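Local coordinates for protein CdiI toxin (Salmonella enterica subsp. enterica serovar Rubislaw str. ATCC 10717, PDB 4ZQU) that acts as the immunity protein of a contact-dependent growth inhibition module, binding its cognate CdiA toxin and neutralising the toxic activity, at residues F18-T23 with G36-S41; A8-K13 with D56-S61; S29-P34 with V91-E96; K13-F18 with R111-D116; S119-C124 with S132-E137. All blocks are in the same frame, centred on the assembly; numbering follows the deposited sequence.

Interaction 1: F18-T23 with G36-S41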
# COMPACT_ATOMS: atom_id res chain seq x y z
N PHE B 18 12.85 -20.12 1.22
CA PHE B 18 12.93 -19.63 -0.15
C PHE B 18 13.08 -18.12 -0.30
O PHE B 18 12.93 -17.36 0.66
CB PHE B 18 11.68 -20.08 -0.94
CG PHE B 18 10.39 -19.46 -0.46
CD1 PHE B 18 9.96 -18.24 -0.95
CD2 PHE B 18 9.61 -20.11 0.48
CE1 PHE B 18 8.77 -17.67 -0.51
CE2 PHE B 18 8.42 -19.55 0.92
CZ PHE B 18 8.00 -18.33 0.43
N ILE B 19 13.38 -17.71 -1.52
CA ILE B 19 13.33 -16.31 -1.93
C ILE B 19 12.36 -16.18 -3.10
O ILE B 19 12.48 -16.91 -4.10
CB ILE B 19 14.71 -15.78 -2.35
CG1 ILE B 19 15.69 -15.85 -1.18
CG2 ILE B 19 14.60 -14.36 -2.87
CD1 ILE B 19 17.05 -15.29 -1.49
N CYS B 20 11.40 -15.27 -2.99
CA CYS B 20 10.34 -15.16 -3.98
C CYS B 20 10.27 -13.78 -4.62
O CYS B 20 10.01 -12.79 -3.94
CB CYS B 20 8.99 -15.49 -3.33
SG CYS B 20 7.60 -15.54 -4.49
N VAL B 21 10.50 -13.73 -5.93
CA VAL B 21 10.43 -12.47 -6.67
C VAL B 21 9.22 -12.45 -7.61
O VAL B 21 9.11 -13.29 -8.50
CB VAL B 21 11.71 -12.22 -7.49
CG1 VAL B 21 11.61 -10.89 -8.22
CG2 VAL B 21 12.93 -12.25 -6.58
N ASP B 22 8.33 -11.48 -7.40
CA ASP B 22 7.14 -11.33 -8.23
C ASP B 22 7.13 -10.00 -8.97
O ASP B 22 7.65 -9.01 -8.48
CB ASP B 22 5.87 -11.43 -7.38
CG ASP B 22 5.59 -12.83 -6.89
OD1 ASP B 22 5.93 -13.12 -5.73
OD2 ASP B 22 5.03 -13.63 -7.67
N THR B 23 6.51 -10.00 -10.15
CA THR B 23 6.29 -8.76 -10.89
C THR B 23 5.15 -7.96 -10.27
O THR B 23 4.06 -8.49 -10.05
CB THR B 23 5.96 -9.05 -12.36
OG1 THR B 23 7.10 -9.63 -13.01
CG2 THR B 23 5.59 -7.76 -13.08
N GLY B 36 2.12 -10.90 -14.66
CA GLY B 36 3.55 -10.83 -14.44
C GLY B 36 4.15 -12.20 -14.20
O GLY B 36 3.45 -13.21 -14.28
N VAL B 37 5.45 -12.24 -13.91
CA VAL B 37 6.13 -13.51 -13.69
C VAL B 37 6.63 -13.66 -12.25
O VAL B 37 6.85 -12.67 -11.54
CB VAL B 37 7.33 -13.68 -14.64
CG1 VAL B 37 6.87 -13.60 -16.08
CG2 VAL B 37 8.39 -12.62 -14.37
N GLN B 38 6.80 -14.91 -11.83
CA GLN B 38 7.31 -15.21 -10.50
C GLN B 38 8.56 -16.08 -10.58
O GLN B 38 8.61 -17.04 -11.35
CB GLN B 38 6.25 -15.92 -9.66
CG GLN B 38 6.75 -16.33 -8.29
CD GLN B 38 5.74 -17.16 -7.52
OE1 GLN B 38 5.91 -18.36 -7.34
NE2 GLN B 38 4.68 -16.51 -7.06
N HIS B 39 9.56 -15.73 -9.78
CA HIS B 39 10.78 -16.54 -9.70
C HIS B 39 11.01 -17.01 -8.27
O HIS B 39 11.26 -16.21 -7.37
CB HIS B 39 11.99 -15.75 -10.20
CG HIS B 39 11.90 -15.37 -11.65
ND1 HIS B 39 11.88 -16.30 -12.66
CD2 HIS B 39 11.84 -14.15 -12.25
CE1 HIS B 39 11.80 -15.68 -13.83
NE2 HIS B 39 11.77 -14.38 -13.60
N LEU B 40 10.91 -18.32 -8.07
CA LEU B 40 11.21 -18.93 -6.78
C LEU B 40 12.63 -19.46 -6.76
O LEU B 40 13.13 -19.95 -7.78
CB LEU B 40 10.22 -20.06 -6.47
CG LEU B 40 8.81 -19.65 -6.04
CD1 LEU B 40 7.91 -20.86 -5.93
CD2 LEU B 40 8.86 -18.91 -4.72
N SER B 41 13.29 -19.36 -5.61
CA SER B 41 14.67 -19.81 -5.49
C SER B 41 15.02 -20.19 -4.05
O SER B 41 14.33 -19.80 -3.11
CB SER B 41 15.63 -18.72 -5.98
OG SER B 41 16.13 -17.95 -4.90

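Interaction 2: A8-K13 with D56-S61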
# COMPACT_ATOMS: atom_id res chain seq x y z
N ALA B 8 8.93 0.57 -13.42
CA ALA B 8 8.68 -0.86 -13.36
C ALA B 8 8.90 -1.34 -11.93
O ALA B 8 9.78 -0.85 -11.23
CB ALA B 8 9.58 -1.61 -14.33
N TRP B 9 8.09 -2.30 -11.50
CA TRP B 9 8.14 -2.75 -10.11
C TRP B 9 8.30 -4.25 -9.97
O TRP B 9 8.12 -5.02 -10.92
CB TRP B 9 6.88 -2.30 -9.37
CG TRP B 9 6.65 -0.82 -9.39
CD1 TRP B 9 7.08 0.09 -8.47
CD2 TRP B 9 5.91 -0.08 -10.37
NE1 TRP B 9 6.66 1.35 -8.82
CE2 TRP B 9 5.94 1.27 -9.98
CE3 TRP B 9 5.23 -0.44 -11.53
CZ2 TRP B 9 5.32 2.27 -10.72
CZ3 TRP B 9 4.61 0.56 -12.27
CH2 TRP B 9 4.66 1.90 -11.85
N ALA B 10 8.63 -4.66 -8.76
CA ALA B 10 8.72 -6.07 -8.39
C ALA B 10 8.69 -6.15 -6.88
O ALA B 10 8.89 -5.14 -6.20
CB ALA B 10 9.98 -6.70 -8.95
N SER B 11 8.43 -7.33 -6.34
CA SER B 11 8.40 -7.51 -4.90
C SER B 11 9.10 -8.80 -4.47
O SER B 11 8.93 -9.84 -5.11
CB SER B 11 6.96 -7.50 -4.38
OG SER B 11 6.92 -7.38 -2.97
N VAL B 12 9.87 -8.72 -3.40
CA VAL B 12 10.64 -9.86 -2.91
C VAL B 12 10.20 -10.29 -1.51
O VAL B 12 10.20 -9.49 -0.58
CB VAL B 12 12.15 -9.54 -2.88
CG1 VAL B 12 12.93 -10.71 -2.29
CG2 VAL B 12 12.64 -9.22 -4.28
N LYS B 13 9.82 -11.56 -1.38
CA LYS B 13 9.48 -12.15 -0.09
C LYS B 13 10.46 -13.27 0.24
O LYS B 13 10.71 -14.14 -0.59
CB LYS B 13 8.05 -12.68 -0.11
CG LYS B 13 6.98 -11.61 -0.32
CD LYS B 13 6.81 -10.75 0.92
CE LYS B 13 5.72 -9.70 0.71
NZ LYS B 13 6.08 -8.71 -0.34
N ASP B 56 14.24 -9.77 -14.95
CA ASP B 56 13.24 -10.44 -15.77
C ASP B 56 11.83 -10.13 -15.27
O ASP B 56 10.91 -9.92 -16.06
CB ASP B 56 13.48 -11.94 -15.79
CG ASP B 56 12.46 -12.69 -16.63
OD1 ASP B 56 12.54 -12.62 -17.87
OD2 ASP B 56 11.58 -13.35 -16.04
N ALA B 57 11.67 -10.09 -13.95
CA ALA B 57 10.40 -9.73 -13.34
C ALA B 57 10.03 -8.28 -13.64
O ALA B 57 8.88 -7.97 -13.90
CB ALA B 57 10.46 -9.96 -11.84
N LEU B 58 11.04 -7.41 -13.60
CA LEU B 58 10.84 -5.99 -13.90
C LEU B 58 10.42 -5.77 -15.34
O LEU B 58 9.64 -4.86 -15.64
CB LEU B 58 12.12 -5.20 -13.61
CG LEU B 58 12.43 -4.87 -12.15
CD1 LEU B 58 13.79 -4.21 -12.03
CD2 LEU B 58 11.36 -3.97 -11.58
N SER B 59 10.94 -6.60 -16.24
CA SER B 59 10.66 -6.46 -17.66
C SER B 59 9.19 -6.77 -17.96
O SER B 59 8.67 -6.34 -18.99
CB SER B 59 11.57 -7.38 -18.47
OG SER B 59 11.44 -8.73 -18.06
N HIS B 60 8.54 -7.49 -17.06
CA HIS B 60 7.13 -7.84 -17.24
C HIS B 60 6.20 -6.88 -16.52
O HIS B 60 4.99 -7.06 -16.53
CB HIS B 60 6.87 -9.27 -16.76
CG HIS B 60 7.46 -10.32 -17.65
ND1 HIS B 60 8.81 -10.60 -17.67
CD2 HIS B 60 6.88 -11.14 -18.56
CE1 HIS B 60 9.03 -11.56 -18.55
NE2 HIS B 60 7.89 -11.90 -19.11
N SER B 61 6.78 -5.85 -15.91
CA SER B 61 5.99 -4.87 -15.18
C SER B 61 5.24 -3.96 -16.13
O SER B 61 5.75 -3.60 -17.19
CB SER B 61 6.89 -4.05 -14.25
OG SER B 61 6.12 -3.13 -13.49

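Interaction 3: S29-P34 with V91-E96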
# COMPACT_ATOMS: atom_id res chain seq x y z
N SER B 29 0.78 3.56 -6.92
CA SER B 29 0.83 2.29 -6.21
C SER B 29 1.26 1.19 -7.17
O SER B 29 1.09 1.32 -8.38
CB SER B 29 -0.53 1.96 -5.59
OG SER B 29 -1.51 1.75 -6.59
N ASN B 30 1.83 0.12 -6.63
CA ASN B 30 2.17 -1.04 -7.44
C ASN B 30 1.75 -2.32 -6.72
O ASN B 30 1.85 -2.41 -5.50
CB ASN B 30 3.66 -1.06 -7.76
CG ASN B 30 4.53 -1.07 -6.51
OD1 ASN B 30 4.99 -2.12 -6.07
ND2 ASN B 30 4.76 0.11 -5.94
N GLN B 31 1.28 -3.30 -7.48
CA GLN B 31 0.71 -4.49 -6.87
C GLN B 31 0.94 -5.75 -7.71
O GLN B 31 1.25 -5.67 -8.89
CB GLN B 31 -0.78 -4.29 -6.65
CG GLN B 31 -1.58 -4.05 -7.91
CD GLN B 31 -3.01 -3.67 -7.62
OE1 GLN B 31 -3.88 -4.53 -7.51
NE2 GLN B 31 -3.26 -2.37 -7.48
N LEU B 32 0.77 -6.90 -7.06
CA LEU B 32 0.92 -8.20 -7.69
C LEU B 32 0.19 -8.28 -9.03
O LEU B 32 -1.04 -8.15 -9.08
CB LEU B 32 0.43 -9.31 -6.76
CG LEU B 32 0.62 -10.75 -7.23
CD1 LEU B 32 2.09 -11.06 -7.38
CD2 LEU B 32 -0.06 -11.71 -6.27
N ASP B 33 0.96 -8.46 -10.09
CA ASP B 33 0.42 -8.53 -11.45
C ASP B 33 0.15 -9.98 -11.84
O ASP B 33 1.08 -10.77 -11.97
CB ASP B 33 1.39 -7.87 -12.43
CG ASP B 33 0.80 -7.66 -13.81
OD1 ASP B 33 -0.28 -8.20 -14.10
OD2 ASP B 33 1.43 -6.94 -14.61
N PRO B 34 -1.13 -10.33 -12.05
CA PRO B 34 -1.49 -11.69 -12.47
C PRO B 34 -0.94 -12.05 -13.85
O PRO B 34 -0.91 -13.22 -14.21
CB PRO B 34 -3.02 -11.66 -12.49
CG PRO B 34 -3.38 -10.22 -12.63
CD PRO B 34 -2.32 -9.48 -11.87
N VAL B 91 -7.59 -9.17 -3.87
CA VAL B 91 -7.53 -10.03 -2.69
C VAL B 91 -7.51 -11.50 -3.07
O VAL B 91 -6.78 -12.29 -2.47
CB VAL B 91 -8.73 -9.75 -1.75
CG1 VAL B 91 -8.81 -10.81 -0.65
CG2 VAL B 91 -8.61 -8.36 -1.15
N GLU B 92 -8.28 -11.87 -4.09
CA GLU B 92 -8.39 -13.27 -4.49
C GLU B 92 -7.11 -13.83 -5.10
O GLU B 92 -6.74 -14.98 -4.83
CB GLU B 92 -9.55 -13.45 -5.46
CG GLU B 92 -10.91 -13.22 -4.83
CD GLU B 92 -12.04 -13.78 -5.68
OE1 GLU B 92 -11.75 -14.56 -6.61
OE2 GLU B 92 -13.21 -13.43 -5.42
N ARG B 93 -6.43 -13.03 -5.92
CA ARG B 93 -5.19 -13.48 -6.55
C ARG B 93 -4.07 -13.48 -5.52
O ARG B 93 -3.08 -14.20 -5.68
CB ARG B 93 -4.82 -12.59 -7.75
CG ARG B 93 -4.36 -11.20 -7.39
CD ARG B 93 -3.85 -10.47 -8.62
NE ARG B 93 -4.91 -10.24 -9.60
CZ ARG B 93 -5.49 -9.06 -9.81
NH1 ARG B 93 -5.12 -8.00 -9.12
NH2 ARG B 93 -6.44 -8.95 -10.73
N TYR B 94 -4.23 -12.68 -4.48
CA TYR B 94 -3.32 -12.72 -3.35
C TYR B 94 -3.50 -14.03 -2.59
O TYR B 94 -2.53 -14.67 -2.20
CB TYR B 94 -3.55 -11.53 -2.42
CG TYR B 94 -2.86 -11.65 -1.09
CD1 TYR B 94 -1.48 -11.51 -0.99
CD2 TYR B 94 -3.58 -11.89 0.08
CE1 TYR B 94 -0.83 -11.61 0.23
CE2 TYR B 94 -2.94 -12.00 1.30
CZ TYR B 94 -1.57 -11.86 1.38
OH TYR B 94 -0.94 -11.96 2.59
N ASP B 95 -4.76 -14.42 -2.39
CA ASP B 95 -5.07 -15.66 -1.69
C ASP B 95 -4.56 -16.87 -2.45
O ASP B 95 -4.17 -17.87 -1.85
CB ASP B 95 -6.58 -15.77 -1.45
CG ASP B 95 -7.10 -14.75 -0.45
OD1 ASP B 95 -6.32 -14.32 0.42
OD2 ASP B 95 -8.29 -14.40 -0.53
N GLU B 96 -4.57 -16.78 -3.78
CA GLU B 96 -4.01 -17.83 -4.61
C GLU B 96 -2.49 -17.81 -4.56
O GLU B 96 -1.84 -18.86 -4.59
CB GLU B 96 -4.50 -17.69 -6.05
CG GLU B 96 -5.95 -18.08 -6.23
CD GLU B 96 -6.22 -19.50 -5.76
OE1 GLU B 96 -5.34 -20.37 -5.93
OE2 GLU B 96 -7.31 -19.73 -5.20
O HOH W 1 -2.82 -7.44 -7.28

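Interaction 4: K13-F18 with R111-D116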
# COMPACT_ATOMS: atom_id res chain seq x y z
N LYS B 13 9.82 -11.56 -1.38
CA LYS B 13 9.48 -12.15 -0.09
C LYS B 13 10.46 -13.27 0.24
O LYS B 13 10.71 -14.14 -0.59
CB LYS B 13 8.05 -12.68 -0.11
CG LYS B 13 6.98 -11.61 -0.32
CD LYS B 13 6.81 -10.75 0.92
CE LYS B 13 5.72 -9.70 0.71
NZ LYS B 13 6.08 -8.71 -0.34
N MET B 14 11.02 -13.24 1.44
CA MET B 14 12.02 -14.23 1.83
C MET B 14 11.85 -14.75 3.25
O MET B 14 11.90 -13.98 4.22
CB MET B 14 13.43 -13.66 1.68
CG MET B 14 14.52 -14.64 2.10
SD MET B 14 16.17 -13.91 2.23
CE MET B 14 15.93 -12.72 3.54
N ASN B 15 11.66 -16.06 3.38
CA ASN B 15 11.80 -16.71 4.67
C ASN B 15 12.98 -17.68 4.66
O ASN B 15 13.88 -17.56 3.83
CB ASN B 15 10.50 -17.42 5.08
CG ASN B 15 10.06 -18.48 4.09
OD1 ASN B 15 10.88 -19.14 3.44
ND2 ASN B 15 8.75 -18.66 3.97
N THR B 16 12.99 -18.63 5.60
CA THR B 16 14.10 -19.56 5.71
C THR B 16 14.19 -20.47 4.49
O THR B 16 15.28 -20.82 4.04
CB THR B 16 13.97 -20.43 6.98
OG1 THR B 16 13.94 -19.58 8.14
CG2 THR B 16 15.14 -21.40 7.11
N ASP B 17 13.03 -20.82 3.94
CA ASP B 17 12.95 -21.87 2.93
C ASP B 17 13.13 -21.40 1.49
O ASP B 17 13.51 -22.18 0.63
CB ASP B 17 11.61 -22.59 3.07
CG ASP B 17 11.32 -23.02 4.49
OD1 ASP B 17 12.00 -23.96 4.98
OD2 ASP B 17 10.43 -22.42 5.13
N PHE B 18 12.85 -20.12 1.22
CA PHE B 18 12.93 -19.63 -0.15
C PHE B 18 13.08 -18.12 -0.30
O PHE B 18 12.93 -17.36 0.66
CB PHE B 18 11.68 -20.08 -0.94
CG PHE B 18 10.39 -19.46 -0.46
CD1 PHE B 18 9.96 -18.24 -0.95
CD2 PHE B 18 9.61 -20.11 0.48
CE1 PHE B 18 8.77 -17.67 -0.51
CE2 PHE B 18 8.42 -19.55 0.92
CZ PHE B 18 8.00 -18.33 0.43
N ARG B 111 0.34 -18.89 9.27
CA ARG B 111 1.16 -18.20 10.27
C ARG B 111 2.62 -18.62 10.22
O ARG B 111 3.49 -17.84 10.58
CB ARG B 111 0.58 -18.42 11.67
CG ARG B 111 -0.90 -18.10 11.80
CD ARG B 111 -1.34 -18.12 13.26
NE ARG B 111 -0.21 -17.96 14.17
CZ ARG B 111 0.10 -16.83 14.81
NH1 ARG B 111 -0.64 -15.74 14.65
NH2 ARG B 111 1.15 -16.80 15.61
N ALA B 112 2.90 -19.85 9.78
CA ALA B 112 4.28 -20.31 9.67
C ALA B 112 4.90 -19.85 8.35
O ALA B 112 6.12 -19.72 8.24
CB ALA B 112 4.36 -21.83 9.79
N LEU B 113 4.05 -19.61 7.35
CA LEU B 113 4.50 -19.07 6.07
C LEU B 113 5.11 -17.68 6.24
O LEU B 113 6.23 -17.42 5.80
CB LEU B 113 3.34 -19.01 5.07
CG LEU B 113 3.60 -18.29 3.74
CD1 LEU B 113 4.65 -19.01 2.92
CD2 LEU B 113 2.32 -18.13 2.94
N PHE B 114 4.36 -16.80 6.88
CA PHE B 114 4.74 -15.40 7.00
C PHE B 114 5.61 -15.11 8.23
O PHE B 114 6.21 -14.05 8.31
CB PHE B 114 3.49 -14.51 7.05
CG PHE B 114 2.68 -14.56 5.79
CD1 PHE B 114 3.08 -13.85 4.67
CD2 PHE B 114 1.50 -15.29 5.73
CE1 PHE B 114 2.32 -13.89 3.51
CE2 PHE B 114 0.75 -15.34 4.58
CZ PHE B 114 1.16 -14.63 3.46
N LYS B 115 5.66 -16.06 9.16
CA LYS B 115 6.34 -15.86 10.44
C LYS B 115 7.75 -15.31 10.29
O LYS B 115 8.12 -14.34 10.96
CB LYS B 115 6.40 -17.17 11.22
CG LYS B 115 7.03 -17.05 12.59
CD LYS B 115 6.89 -18.33 13.39
CE LYS B 115 7.46 -19.51 12.62
NZ LYS B 115 7.30 -20.79 13.36
N ASP B 116 8.55 -15.92 9.42
CA ASP B 116 9.93 -15.50 9.25
C ASP B 116 10.15 -14.85 7.89
O ASP B 116 11.21 -15.01 7.29
CB ASP B 116 10.87 -16.70 9.44
CG ASP B 116 10.84 -17.24 10.85
OD1 ASP B 116 10.60 -16.45 11.78
OD2 ASP B 116 11.03 -18.46 11.04

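Interaction 5: S119-C124 with S132-E137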
# COMPACT_ATOMS: atom_id res chain seq x y z
N SER B 119 10.29 -8.53 3.53
CA SER B 119 9.83 -8.03 2.23
C SER B 119 10.62 -6.82 1.76
O SER B 119 10.86 -5.88 2.52
CB SER B 119 8.34 -7.68 2.30
OG SER B 119 7.88 -7.21 1.05
N CYS B 120 11.01 -6.84 0.49
CA CYS B 120 11.72 -5.72 -0.13
C CYS B 120 10.99 -5.24 -1.39
O CYS B 120 10.57 -6.04 -2.22
CB CYS B 120 13.16 -6.11 -0.48
SG CYS B 120 14.23 -6.34 0.95
N ASP B 121 10.85 -3.93 -1.52
CA ASP B 121 10.22 -3.32 -2.68
C ASP B 121 11.25 -2.96 -3.74
O ASP B 121 12.30 -2.42 -3.42
CB ASP B 121 9.44 -2.07 -2.27
CG ASP B 121 8.56 -2.30 -1.06
OD1 ASP B 121 7.89 -3.35 -1.00
OD2 ASP B 121 8.54 -1.43 -0.17
N ILE B 122 10.95 -3.25 -5.00
CA ILE B 122 11.82 -2.86 -6.10
C ILE B 122 11.07 -1.95 -7.08
O ILE B 122 9.98 -2.28 -7.53
CB ILE B 122 12.38 -4.09 -6.85
CG1 ILE B 122 13.47 -4.78 -6.04
CG2 ILE B 122 12.96 -3.67 -8.20
CD1 ILE B 122 12.96 -5.74 -5.01
N CYS B 123 11.67 -0.80 -7.38
CA CYS B 123 11.14 0.12 -8.38
C CYS B 123 12.27 0.56 -9.31
O CYS B 123 13.41 0.71 -8.88
CB CYS B 123 10.48 1.33 -7.72
SG CYS B 123 9.82 2.54 -8.88
N CYS B 124 11.96 0.76 -10.59
CA CYS B 124 12.98 1.14 -11.55
C CYS B 124 12.45 2.14 -12.56
O CYS B 124 11.37 1.97 -13.11
CB CYS B 124 13.52 -0.10 -12.28
SG CYS B 124 14.64 0.24 -13.66
N SER B 132 13.91 -1.17 -1.53
CA SER B 132 13.48 -0.62 -0.25
C SER B 132 13.11 -1.71 0.76
O SER B 132 12.21 -2.50 0.52
CB SER B 132 12.28 0.31 -0.46
OG SER B 132 11.90 0.94 0.75
N PRO B 133 13.82 -1.74 1.89
CA PRO B 133 13.50 -2.69 2.96
C PRO B 133 12.24 -2.29 3.72
O PRO B 133 11.77 -1.16 3.59
CB PRO B 133 14.74 -2.63 3.86
CG PRO B 133 15.25 -1.24 3.68
CD PRO B 133 14.95 -0.87 2.25
N THR B 134 11.70 -3.22 4.51
CA THR B 134 10.49 -2.95 5.28
C THR B 134 10.63 -3.40 6.73
O THR B 134 11.57 -4.11 7.08
CB THR B 134 9.26 -3.65 4.68
OG1 THR B 134 9.47 -5.07 4.66
CG2 THR B 134 8.99 -3.16 3.27
N ARG B 135 9.68 -2.99 7.56
CA ARG B 135 9.55 -3.54 8.90
C ARG B 135 8.33 -4.45 8.93
O ARG B 135 7.21 -4.00 8.69
CB ARG B 135 9.43 -2.44 9.96
CG ARG B 135 9.15 -2.98 11.36
CD ARG B 135 9.48 -1.96 12.45
NE ARG B 135 9.13 -0.60 12.07
CZ ARG B 135 9.77 0.49 12.50
NH1 ARG B 135 10.80 0.36 13.32
NH2 ARG B 135 9.38 1.69 12.10
N HIS B 136 8.56 -5.73 9.22
CA HIS B 136 7.47 -6.70 9.27
C HIS B 136 6.53 -6.39 10.43
O HIS B 136 6.67 -6.94 11.52
CB HIS B 136 8.04 -8.12 9.41
CG HIS B 136 7.06 -9.19 9.05
ND1 HIS B 136 7.20 -10.50 9.48
CD2 HIS B 136 5.94 -9.16 8.30
CE1 HIS B 136 6.20 -11.22 9.01
NE2 HIS B 136 5.42 -10.43 8.29
N GLU B 137 5.57 -5.51 10.18
CA GLU B 137 4.66 -5.04 11.22
C GLU B 137 3.75 -6.15 11.74
O GLU B 137 3.82 -6.53 12.91
CB GLU B 137 3.82 -3.88 10.68
CG GLU B 137 4.66 -2.70 10.23
CD GLU B 137 3.84 -1.62 9.57
OE1 GLU B 137 2.63 -1.84 9.35
OE2 GLU B 137 4.40 -0.54 9.27

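Interaction 1: F18-T23 with G36-S41
Residues Ile19 to Asp22 pair with Gln38 to Ser41 as the two antiparallel arms of a beta hairpin, with the short strand axes 4.7 Å apart at their closest. Ile19 with Ser41 and Val21 with His39 are hydrogen-bonded pairs, each bonded in both directions, with Val21 N 3.0 Å from His39 O and His39 N 2.8 Å from Val21 O. Cys20 with Leu40 and Asp22 with Gln38 are the non-hydrogen-bonded pairs between and beyond them. Thr23 N continues the series to Val37 O.

Among the side chains, one polar and one apolar cluster share the face of Cys20 and Asp22. Gln38 lies side by side with Asp22, and its NE2 donates to Asp22 OD2 at 3.0 Å, on the syn lone pair of that oxygen. The bond keeps within the amide plane, yet carboxylate and amide are turned 85° apart. The other carboxylate oxygen, OD1, is held by Trp97 of helix 87-105. Leu40 CD2 fills the apolar end, packing on Cys20 SG at 3.6 Å and approaching Phe18 CD1 at 4.0 Å; the Phe18 ring in turn stacks with Tyr105 of the same helix. Behind the opposite face, His39 NE2 bonds to Asp56 of helix 47-59.

At the far end Gly36, without a side chain, brings its CA within 3.6 Å of Thr23 CB. Thr23 OG1, bonded to Ala57 O, also receives a weak bond from Val37 N at 3.2 Å.

Interaction 2: A8-K13 with D56-S61
Leu58, Ser61 and Ala8 carry this contact between the start of strand 8-14 and the C-terminal end of helix 47-59. Leu58 has the most area buried. Its CG stands anti to the carbonyl carbon (chi1 -78°), and its CD2 methyl meets the strand backbone, 3.5 Å from Trp9 O. The same methyl lies 4.0 Å from Ala8 CB and 4.0 Å from Ala10 CB, so it sits over the strand between two alanines whose CB atoms point to the helix.

Ser61 supplies the polar grip. Its OG, anti to the backbone N (chi1 -177°), accepts from Trp9 N at 2.9 Å along a nearly straight line of 167°. The hydroxyl also bonds to Tyr24 O on the neighbouring strand, and one OG thus joins the backbones of two strands to the loop just after helix 47-59. The indole of Trp9 leans close by, its CE3 3.4 Å from Ser61 OG.

Ala8 fits into the turn that ends the helix: its CB is 3.5 Å from Leu58 O and 3.6 Å from Ser61 CB. Leu58 O itself accepts from Ser61 N.

Around this packing, Ala57 O is bonded to Thr23 of strand 19-26, while strand 118-124, on the other flank of strand 8-14, adds Ile122, which touches both Ala10 and Leu58. The end of helix 47-59 is thereby seated across three adjoining strands of the antiparallel sheet.

Interaction 3: S29-P34 with V91-E96
Pro34 lies over one face of the Arg93 guanidinium, its CG 3.4 Å from Arg93 NE and its CD 3.5 Å above the plane, offset toward the rim. The two side chains meet obliquely. Arg93 reaches this place by a folded route: CG sits between the backbone N and the carbonyl carbon (chi1 71°), and a bend at chi3 (65°) brings NE round to the proline.

At the guanidinium edge, in its plane, a water accepts from Arg93 NH1 at 3.0 Å and lies 2.6 Å from Leu32 O, a bond for which other acceptors around the water may compete. This water links strand and helix; Leu32 also packs directly on Arg93. Leu32 O is 3.7 Å from Arg93 CD, and Leu32 CD2 rests 4.0 Å from Arg93 O on the helix backbone.

The guanidinium is also held in orientation by two carbonyls: NH2 bonds to Asp83 O and NH1 to Leu84 O of the short helix 82-85. Arg93 thus joins helix 87-105 to helix 82-85 and to strand 30-41, whose Asn30 and Gln31 pair antiparallel with a strand of the CdiA-CT toxin chain, a beta-augmentation that carries the sheet across the interface.

Interaction 4: K13-F18 with R111-D116
The Phe18 ring meets Leu113 at its edge: Leu113 CD1 lies near the ring plane, 4.2 Å from Phe18 CZ. The other leucine methyl, CD2, turns to Phe114 and sits 3.6 Å above one face of that ring, offset toward the rim. Leu113 is therefore shared by two aromatic rings.

The third flat group is the Asn15 amide. Its CG stands between the backbone N and the carbonyl carbon (chi1 59°), in the crowded position. OD1 accepts two backbone hydrogen bonds, from Asp17 N at 2.8 Å and from Phe18 N at 3.1 Å, forming an Asx turn within an Asx motif that shapes the link between strands 8-14 and 19-26. At the other branch, ND2 gives a weak but fairly straight bond (162°) to Leu113 O at 3.4 Å. One amide thus ties its own turn and reaches the helix.

Beside it, Asp116 O takes a CA-H...O contact from Asn15 CA at 3.2 Å. Met14 O is nearly as close to Asp116 O, at 3.3 Å, though both are acceptors.

The weakly bonded helix 110-115 packs beside this turn at the end of the sheet, its Leu113 and Phe114 also packing on Val98 of helix 87-105, just before the chain enters strand 118-124.

Interaction 5: S119-C124 with S132-E137
Thr134 wraps the carbonyl of Ser119 with all its side-chain atoms. CB, the first, is 3.5 Å from Ser119 O. From it the hydroxyl branch, OG1, lies between the backbone N and the carbonyl carbon (chi1 60°) and donates to the same oxygen at 2.7 Å; the bond approaches at a C=O...donor angle of 129°, tilted 21° from the carbonyl plane. The methyl branch, CG2, is 3.4 Å from Ser119 O and looks on to Asp121 OD2 at 3.9 Å, where the two side chains cross at about a right angle.

Next to this bond, Asp121 and Ser132 form an antiparallel hydrogen-bonded pair in which Asp121 N reaches Ser132 O, and Ser132 N reaches Asp121 O, each at 2.8 Å. Ser132 O also draws a CA-H...O contact from Cys120 CA at 3.3 Å. The bond from the Thr134 hydroxyl lies two residues along from Ser132.

This part of the hairpin also meets the toxin: Lys70 of the CdiA-CT toxin chain forms a salt bridge with Asp121 OD2 and a hydrogen bond with Pro133 O. Within the immunity protein, strand 118-124 pairs on its other side with strand 8-14, Cys120 packs against helix 161-172, and Trp142 of strand 141-143 touches both Ser119 and Thr134.

All five contacts reach one antiparallel sheet, in which strands 30-41, 19-26, 8-14, 118-124 and 129-138 are successive neighbours. Interaction 1 closes the hairpin at one side and interaction 5 the hairpin at the other, their centres about 14 Å apart. Interaction 2 seats helix 47-59 on strand 8-14 and touches interaction 1, centres about 9 Å apart, which is nested in its loop along the chain. Interaction 4 encloses interactions 1 and 3, shares Phe18 with interaction 1, and shares Lys13 with interaction 2, though their centres are about 20 Å apart. Interaction 3 reuses strand 30-41, adding helix 87-105. Interactions 3 and 5 do not touch, so the toxin meets the immunity protein both at strand 30-41 and at the hairpin 118-124/129-138.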